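Local atomic coordinates of possible glutathione S-transferase (Rhodopseudomonas palustris, PDB entry 3M8N), a protein that probably acts as a glutathione transferase, joining glutathione to electrophilic compounds. Residues F177-S180 with V185-W188. Residues are numbered along the deposited sequence; the frame is centred on the assembly and turned at random.
Sequences FDLS and VNAW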
loop_
_atom_site.group_PDB
_atom_site.type_symbol
_atom_site.label_atom_id
_atom_site.label_comp_id
_atom_site.label_asym_id
_atom_site.label_seq_id
_atom_site.Cartn_x
_atom_site.Cartn_y
_atom_site.Cartn_z
ATOM N N PHE A 177 21.912 -4.955 -3.593
ATOM C CA PHE A 177 21.485 -4.501 -4.891
ATOM C C PHE A 177 22.600 -3.609 -5.449
ATOM O O PHE A 177 23.299 -2.925 -4.732
ATOM C CB PHE A 177 20.164 -3.739 -4.798
ATOM C CG PHE A 177 18.981 -4.584 -4.480
ATOM C CD1 PHE A 177 18.169 -5.059 -5.474
ATOM C CD2 PHE A 177 18.656 -4.870 -3.196
ATOM C CE1 PHE A 177 17.093 -5.849 -5.178
ATOM C CE2 PHE A 177 17.557 -5.668 -2.892
ATOM C CZ PHE A 177 16.792 -6.139 -3.873
ATOM N N ASP A 178 22.748 -3.617 -6.752
ATOM C CA ASP A 178 23.782 -2.841 -7.394
ATOM C C ASP A 178 23.012 -1.903 -8.256
ATOM O O ASP A 178 22.306 -2.322 -9.174
ATOM C CB ASP A 178 24.751 -3.773 -8.185
ATOM C CG ASP A 178 25.688 -3.037 -9.190
ATOM O OD1 ASP A 178 25.904 -1.798 -9.102
ATOM O OD2 ASP A 178 26.237 -3.750 -10.076
ATOM N N LEU A 179 23.152 -0.622 -7.936
ATOM C CA LEU A 179 22.343 0.397 -8.566
ATOM C C LEU A 179 23.000 1.104 -9.752
ATOM O O LEU A 179 22.430 2.046 -10.322
ATOM C CB LEU A 179 21.857 1.365 -7.488
ATOM C CG LEU A 179 20.485 0.943 -6.928
ATOM C CD1 LEU A 179 20.667 -0.115 -5.843
ATOM C CD2 LEU A 179 19.710 2.143 -6.367
ATOM N N SER A 180 24.178 0.618 -10.151
ATOM C CA SER A 180 24.939 1.242 -11.233
ATOM C C SER A 180 24.206 1.202 -12.560
ATOM O O SER A 180 24.340 2.047 -13.381
ATOM C CB SER A 180 26.342 0.658 -11.312
ATOM O OG SER A 180 26.304 -0.739 -11.514
ATOM N N VAL A 185 17.167 6.317 -11.621
ATOM C CA VAL A 185 16.856 6.086 -10.223
ATOM C C VAL A 185 17.779 6.853 -9.367
ATOM O O VAL A 185 17.371 7.454 -8.418
ATOM C CB VAL A 185 16.805 4.559 -9.813
ATOM C CG1 VAL A 185 16.736 4.386 -8.305
ATOM C CG2 VAL A 185 15.596 3.896 -10.425
ATOM N N ASN A 186 19.047 6.817 -9.695
ATOM C CA ASN A 186 20.012 7.425 -8.842
ATOM C C ASN A 186 19.940 8.952 -8.865
ATOM O O ASN A 186 20.225 9.610 -7.878
ATOM C CB ASN A 186 21.393 6.954 -9.286
ATOM C CG ASN A 186 21.700 5.460 -8.931
ATOM O OD1 ASN A 186 22.043 4.670 -9.827
ATOM N ND2 ASN A 186 21.651 5.104 -7.635
ATOM N N ALA A 187 19.550 9.515 -9.999
ATOM C CA ALA A 187 19.382 10.969 -10.132
ATOM C C ALA A 187 18.208 11.426 -9.288
ATOM O O ALA A 187 18.261 12.470 -8.633
ATOM C CB ALA A 187 19.160 11.375 -11.625
ATOM N N TRP A 188 17.157 10.603 -9.307
ATOM C CA TRP A 188 15.965 10.775 -8.448
ATOM C C TRP A 188 16.288 10.774 -6.928
ATOM O O TRP A 188 15.893 11.677 -6.182
ATOM C CB TRP A 188 14.872 9.747 -8.835
ATOM C CG TRP A 188 13.737 9.740 -7.879
ATOM C CD1 TRP A 188 12.721 10.620 -7.821
ATOM C CD2 TRP A 188 13.543 8.833 -6.811
ATOM N NE1 TRP A 188 11.870 10.313 -6.793
ATOM C CE2 TRP A 188 12.352 9.207 -6.156
ATOM C CE3 TRP A 188 14.249 7.724 -6.352
ATOM C CZ2 TRP A 188 11.854 8.519 -5.057
ATOM C CZ3 TRP A 188 13.744 7.029 -5.286
ATOM C CH2 TRP A 188 12.551 7.446 -4.640
#
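Leu179 reaches from the loop before helix 183-193 to the first turn of that helix, where it meets Asn186 and Val185. Its CB lies 3.7 Å from the atom modelled as Asn186 ND2, against the end of the amide. Farther out, the CD2 methyl of Leu179 touches the same group, 3.8 Å from the atom built as Asn186 ND2, and then goes on to Val185, whose CG1 is 4.2 Å away from Leu179 CD2. The leucine and valine side chains meet roughly at right angles, methyl to methyl. Val185 offers that methyl because CG1 is anti to the backbone N (chi1 169°), while CG2 lies beside the backbone N. On the polar side, Asn186 OD1 as built sits 2.7 Å from Leu179 O. Two oxygens that close suggest that the amide has been modelled turned over; with it turned back, its NH2 may donate to the carbonyl. An alanine in place of Asn186 would probably leave Leu179 O without its polar neighbour and strip the amide cover from the leucine CB and CD2. Just beside this, the loop is shaped by an Asx turn: Asp178 OD1 takes the backbone N-H of Ser180 at 3.1 Å, with an N-H...O angle of 162°. Ser180 OG grips Asp178 OD1 as well, at 2.7 Å, and both donors come in from the same face of the carboxylate. All this belongs to the helical C-terminal domain of the GST fold. Phe177 anchors the loop against helices 87-117 and 129-146, and Leu179 also packs on Ala172 and Asp173, earlier in the same loop. Val185, with Met143 on one neighbour and Thr169 on another, ties the start of helix 183-193 to helices 129-146 and 160-169.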